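Local atomic coordinates of possible prolidase (Bifidobacterium longum NCC2705, PDB entry 2P9B), a protein that probably hydrolyses carbon-nitrogen bonds as a member of the amidohydrolase family and may be an X-Pro dipeptidase. Residues 205-210 against 246-251; 211-216 against 316-321. One frame throughout, in Å; residues are numbered along the deposited sequence.

Contact 1: 205-210 against 246-251; sequences AATGGV and HAQSPE
A205 and H246 form a parallel beta bridge between strands 202-205 and 243-247, at their C-terminal ends in a TIM-barrel-type amidohydrolase fold. The carbonyl O of H246 accepts a bond from A206 N (3.0 Å). T207 N makes a weak hydrogen bond to the same H246 O (3.3 Å). The chain of 205-210 then turns round the H246 side chain. Beyond CB, CG nearly eclipses the carbonyl carbon of H246 (chi1 124°). H246 CD2 meets A205 CB at 3.6 Å, near the plane of the ring. H246 NE2 lies 2.8 Å from T207 O. H246 CE1 has G209 CA at 3.7 Å, near the ring edge. T207 OG1 sits 3.7 Å above one face of the H246 ring, offset toward the rim. An alanine in place of H246 would probably open a gap beside A205 CB and G209 CA and leave T207 O without the nearby NE2. Histidines at such strand ends commonly bind metal in this family. H246 lies near, without touching, H77, H79 and D345, which may form an empty metal site. T207 OG1 stands between its own backbone N and carbonyl carbon (chi1 64°) and accepts a bond from Q248 N at 3.1 Å. S249 OG caps G252 N at the start of helix 250-259, and T207 CG2 rests 3.7 Å from S249 OG.

Contact 2: 211-216 against 316-321; sequences TDAQEI and LENSKN
T211 and S319 bring the two backbones closest, with CA atoms 4.7 Å apart. Residues 316-321 are a regular stretch of helix 313-335, while 211-216 is loop. The chain bends at T211 and is extended from D212 onward. The loop thus turns at the helix surface and then runs on past N318 and N321. N318 makes the direct polar link. CG of N318 lies anti to the carbonyl carbon, beside the backbone N (chi1 -74°), and from there N318 ND2 donates to T211 O at 2.9 Å. The donor stands well above the carbonyl plane, 42° out of it, and the bond is bent to 147° at the hydrogen. N318 CB also packs 3.6 Å from D212 O. On the next helix residue, S319 OG lies 3.3 Å from the methyl CG2 of T211. This hydroxyl is also bonded to Q315 O, one turn back in the helix. Two waters extend the link. The first donates to D212 O (2.7 Å) and to the backbone O of N318. The second donates to Q214 OE1 (2.7 Å) and to N321 O. The Q214 side chain is extended beyond CG, and its OE1 meets this water. Q214 NE2 is hydrogen-bonded to Q248 O, and D212 OD2 to G209 N. This is a partly water-mediated surface contact. It joins the long loop between strand 202-205 and helix 226-238 to helix 313-335. Helix 295-303 borders it, with L301 touching both T211 and S319.

Contacts 1 and 2 lie with their centres 10 Å apart, on the same side of the chain's centre. Residues 205-210 and 211-216 follow directly on each other in the loop that leaves strand 202-205. Their partners come later, first 246-251 and then 316-321, so the segments alternate along the chain. Contact 1 joins the loop to the next parallel strand of the barrel and contact 2 joins it to helix 313-335. V210, at the join, packs on S319, V322 and V323 of that helix. The loop is therefore held at two places, one beside H246, whose side chain lies near the possible metal site, and one at the surface. Just beyond, residues 217-222 are not modelled.

Contact 1: 205-210 against 246-251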
loop_
_atom_site.group_PDB
_atom_site.type_symbol
_atom_site.label_atom_id
_atom_site.label_comp_id
_atom_site.label_asym_id
_atom_site.label_seq_id
_atom_site.Cartn_x
_atom_site.Cartn_y
_atom_site.Cartn_z
ATOM N N ALA A 205 6.682 -14.994 -3.743
ATOM C CA ALA A 205 5.494 -15.507 -4.413
ATOM C C ALA A 205 5.311 -16.906 -3.816
ATOM O O ALA A 205 6.009 -17.844 -4.193
ATOM C CB ALA A 205 5.720 -15.591 -5.920
ATOM N N ALA A 206 4.398 -17.035 -2.861
ATOM C CA ALA A 206 4.157 -18.326 -2.215
ATOM C C ALA A 206 3.337 -19.239 -3.110
ATOM O O ALA A 206 3.442 -20.463 -3.035
ATOM C CB ALA A 206 3.426 -18.119 -0.892
ATOM N N THR A 207 2.523 -18.626 -3.962
ATOM C CA THR A 207 1.648 -19.355 -4.868
ATOM C C THR A 207 1.624 -18.684 -6.237
ATOM O O THR A 207 2.330 -17.702 -6.471
ATOM C CB THR A 207 0.210 -19.345 -4.336
ATOM O OG1 THR A 207 -0.264 -17.994 -4.313
ATOM C CG2 THR A 207 0.156 -19.905 -2.926
ATOM N N GLY A 208 0.796 -19.222 -7.132
ATOM C CA GLY A 208 0.644 -18.645 -8.453
ATOM C C GLY A 208 -0.276 -17.445 -8.318
ATOM O O GLY A 208 -0.662 -17.098 -7.203
ATOM N N GLY A 209 -0.648 -16.822 -9.432
ATOM C CA GLY A 209 -1.511 -15.651 -9.371
ATOM C C GLY A 209 -3.012 -15.896 -9.334
ATOM O O GLY A 209 -3.467 -17.035 -9.220
ATOM N N VAL A 210 -3.776 -14.812 -9.435
ATOM C CA VAL A 210 -5.238 -14.867 -9.409
ATOM C C VAL A 210 -5.842 -15.758 -10.494
ATOM O O VAL A 210 -6.881 -16.385 -10.283
ATOM C CB VAL A 210 -5.849 -13.450 -9.552
ATOM C CG1 VAL A 210 -7.364 -13.540 -9.688
ATOM C CG2 VAL A 210 -5.485 -12.602 -8.343
ATOM N N HIS A 246 2.777 -13.261 -1.560
ATOM C CA HIS A 246 1.568 -13.271 -2.347
ATOM C C HIS A 246 1.071 -14.717 -2.288
ATOM O O HIS A 246 1.803 -15.652 -2.608
ATOM C CB HIS A 246 1.908 -12.783 -3.761
ATOM C CG HIS A 246 1.539 -13.728 -4.854
ATOM N ND1 HIS A 246 0.233 -13.972 -5.220
ATOM C CD2 HIS A 246 2.311 -14.443 -5.707
ATOM C CE1 HIS A 246 0.217 -14.791 -6.256
ATOM N NE2 HIS A 246 1.463 -15.093 -6.572
ATOM N N ALA A 247 -0.158 -14.894 -1.814
ATOM C CA ALA A 247 -0.743 -16.224 -1.691
ATOM C C ALA A 247 -2.244 -16.127 -1.918
ATOM O O ALA A 247 -2.911 -15.291 -1.311
ATOM C CB ALA A 247 -0.456 -16.791 -0.309
ATOM N N GLN A 248 -2.766 -16.974 -2.801
ATOM C CA GLN A 248 -4.195 -16.977 -3.101
ATOM C C GLN A 248 -4.880 -18.310 -2.795
ATOM O O GLN A 248 -5.877 -18.671 -3.422
ATOM C CB GLN A 248 -4.443 -16.574 -4.567
ATOM C CG GLN A 248 -3.436 -17.092 -5.601
ATOM C CD GLN A 248 -3.494 -18.600 -5.815
ATOM O OE1 GLN A 248 -3.822 -19.077 -6.909
ATOM N NE2 GLN A 248 -3.162 -19.353 -4.782
ATOM N N SER A 249 -4.344 -19.027 -1.814
ATOM C CA SER A 249 -4.904 -20.311 -1.409
ATOM C C SER A 249 -4.614 -20.520 0.068
ATOM O O SER A 249 -3.603 -20.052 0.581
ATOM C CB SER A 249 -4.272 -21.452 -2.206
ATOM O OG SER A 249 -2.915 -21.644 -1.832
ATOM N N PRO A 250 -5.502 -21.229 0.774
ATOM C CA PRO A 250 -5.288 -21.473 2.204
ATOM C C PRO A 250 -3.948 -22.150 2.497
ATOM O O PRO A 250 -3.299 -21.842 3.493
ATOM C CB PRO A 250 -6.474 -22.354 2.584
ATOM C CG PRO A 250 -7.546 -21.879 1.660
ATOM C CD PRO A 250 -6.814 -21.741 0.343
ATOM N N GLU A 251 -3.536 -23.081 1.643
ATOM C CA GLU A 251 -2.267 -23.758 1.864
ATOM C C GLU A 251 -1.113 -22.765 1.754
ATOM O O GLU A 251 -0.173 -22.805 2.549
ATOM C CB GLU A 251 -2.073 -24.890 0.856
ATOM C CG GLU A 251 -0.797 -25.695 1.068
ATOM C CD GLU A 251 -0.650 -26.222 2.492
ATOM O OE1 GLU A 251 -1.678 -26.500 3.144
ATOM O OE2 GLU A 251 0.499 -26.380 2.954
#

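Contact 2: 211-216 against 316-321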
loop_
_atom_site.group_PDB
_atom_site.type_symbol
_atom_site.label_atom_id
_atom_site.label_comp_id
_atom_site.label_asym_id
_atom_site.label_seq_id
_atom_site.Cartn_x
_atom_site.Cartn_y
_atom_site.Cartn_z
ATOM N N THR A 211 -5.197 -15.816 -11.655
ATOM C CA THR A 211 -5.701 -16.632 -12.755
ATOM C C THR A 211 -5.208 -18.074 -12.696
ATOM O O THR A 211 -5.463 -18.859 -13.608
ATOM C CB THR A 211 -5.302 -16.033 -14.117
ATOM O OG1 THR A 211 -3.876 -15.945 -14.201
ATOM C CG2 THR A 211 -5.908 -14.644 -14.282
ATOM N N ASP A 212 -4.511 -18.421 -11.618
ATOM C CA ASP A 212 -3.995 -19.773 -11.449
ATOM C C ASP A 212 -4.841 -20.574 -10.468
ATOM O O ASP A 212 -5.612 -20.015 -9.688
ATOM C CB ASP A 212 -2.544 -19.745 -10.954
ATOM C CG ASP A 212 -1.581 -19.187 -11.988
ATOM O OD1 ASP A 212 -1.639 -19.630 -13.155
ATOM O OD2 ASP A 212 -0.760 -18.318 -11.628
ATOM N N ALA A 213 -4.690 -21.890 -10.514
ATOM C CA ALA A 213 -5.437 -22.768 -9.627
ATOM C C ALA A 213 -4.946 -22.598 -8.198
ATOM O O ALA A 213 -3.823 -22.154 -7.965
ATOM C CB ALA A 213 -5.268 -24.212 -10.062
ATOM N N GLN A 214 -5.806 -22.936 -7.245
ATOM C CA GLN A 214 -5.444 -22.872 -5.841
ATOM C C GLN A 214 -4.871 -24.249 -5.561
ATOM O O GLN A 214 -5.596 -25.242 -5.517
ATOM C CB GLN A 214 -6.675 -22.598 -4.984
ATOM C CG GLN A 214 -7.288 -21.242 -5.271
ATOM C CD GLN A 214 -8.511 -20.955 -4.430
ATOM O OE1 GLN A 214 -9.517 -21.662 -4.511
ATOM N NE2 GLN A 214 -8.433 -19.911 -3.613
ATOM N N GLU A 215 -3.556 -24.299 -5.397
ATOM C CA GLU A 215 -2.854 -25.552 -5.180
ATOM C C GLU A 215 -2.841 -26.104 -3.761
ATOM O O GLU A 215 -3.063 -25.389 -2.782
ATOM C CB GLU A 215 -1.411 -25.411 -5.679
ATOM C CG GLU A 215 -1.262 -25.408 -7.192
ATOM C CD GLU A 215 -1.530 -26.770 -7.802
ATOM O OE1 GLU A 215 -0.908 -27.754 -7.352
ATOM O OE2 GLU A 215 -2.356 -26.861 -8.734
ATOM N N ILE A 216 -2.585 -27.406 -3.678
ATOM C CA ILE A 216 -2.488 -28.124 -2.416
ATOM C C ILE A 216 -1.316 -29.090 -2.536
ATOM O O ILE A 216 -0.716 -29.207 -3.613
ATOM C CB ILE A 216 -3.788 -28.917 -2.094
ATOM C CG1 ILE A 216 -4.284 -29.668 -3.333
ATOM C CG2 ILE A 216 -4.856 -27.973 -1.579
ATOM C CD1 ILE A 216 -3.583 -30.984 -3.593
ATOM N N LEU A 316 -10.577 -17.487 -16.170
ATOM C CA LEU A 316 -11.719 -16.780 -15.601
ATOM C C LEU A 316 -12.270 -17.584 -14.432
ATOM O O LEU A 316 -12.576 -17.032 -13.375
ATOM C CB LEU A 316 -12.821 -16.580 -16.651
ATOM C CG LEU A 316 -14.125 -15.956 -16.140
ATOM C CD1 LEU A 316 -13.863 -14.558 -15.582
ATOM C CD2 LEU A 316 -15.139 -15.894 -17.271
ATOM N N GLU A 317 -12.393 -18.894 -14.628
ATOM C CA GLU A 317 -12.895 -19.773 -13.579
ATOM C C GLU A 317 -11.941 -19.724 -12.389
ATOM O O GLU A 317 -12.373 -19.631 -11.240
ATOM C CB GLU A 317 -13.015 -21.206 -14.102
ATOM C CG GLU A 317 -13.509 -22.224 -13.079
ATOM C CD GLU A 317 -14.827 -21.829 -12.443
ATOM O OE1 GLU A 317 -15.669 -21.228 -13.144
ATOM O OE2 GLU A 317 -15.030 -22.129 -11.244
ATOM N N ASN A 318 -10.641 -19.782 -12.668
ATOM C CA ASN A 318 -9.646 -19.724 -11.601
ATOM C C ASN A 318 -9.793 -18.405 -10.846
ATOM O O ASN A 318 -9.811 -18.379 -9.616
ATOM C CB ASN A 318 -8.225 -19.835 -12.170
ATOM C CG ASN A 318 -7.876 -21.246 -12.618
ATOM O OD1 ASN A 318 -8.426 -22.226 -12.111
ATOM N ND2 ASN A 318 -6.938 -21.356 -13.554
ATOM N N SER A 319 -9.904 -17.315 -11.600
ATOM C CA SER A 319 -10.052 -15.985 -11.031
ATOM C C SER A 319 -11.274 -15.875 -10.125
ATOM O O SER A 319 -11.194 -15.311 -9.034
ATOM C CB SER A 319 -10.139 -14.948 -12.155
ATOM O OG SER A 319 -8.934 -14.912 -12.897
ATOM N N LYS A 320 -12.406 -16.415 -10.571
ATOM C CA LYS A 320 -13.620 -16.368 -9.765
ATOM C C LYS A 320 -13.407 -17.093 -8.438
ATOM O O LYS A 320 -13.829 -16.610 -7.391
ATOM C CB LYS A 320 -14.805 -16.999 -10.519
ATOM C CG LYS A 320 -15.225 -16.255 -11.782
ATOM C CD LYS A 320 -16.409 -16.942 -12.464
ATOM C CE LYS A 320 -16.860 -16.183 -13.705
ATOM N NZ LYS A 320 -17.280 -14.790 -13.379
ATOM N N ASN A 321 -12.740 -18.244 -8.471
ATOM C CA ASN A 321 -12.513 -18.987 -7.234
ATOM C C ASN A 321 -11.556 -18.247 -6.301
ATOM O O ASN A 321 -11.786 -18.176 -5.099
ATOM C CB ASN A 321 -11.986 -20.393 -7.530
ATOM C CG ASN A 321 -12.962 -21.211 -8.360
ATOM O OD1 ASN A 321 -14.160 -20.927 -8.386
ATOM N ND2 ASN A 321 -12.456 -22.234 -9.028
HETATM O O HOH W 1 -8.065 -20.560 -8.662
HETATM O O HOH W 2 -11.948 -20.811 -3.574
#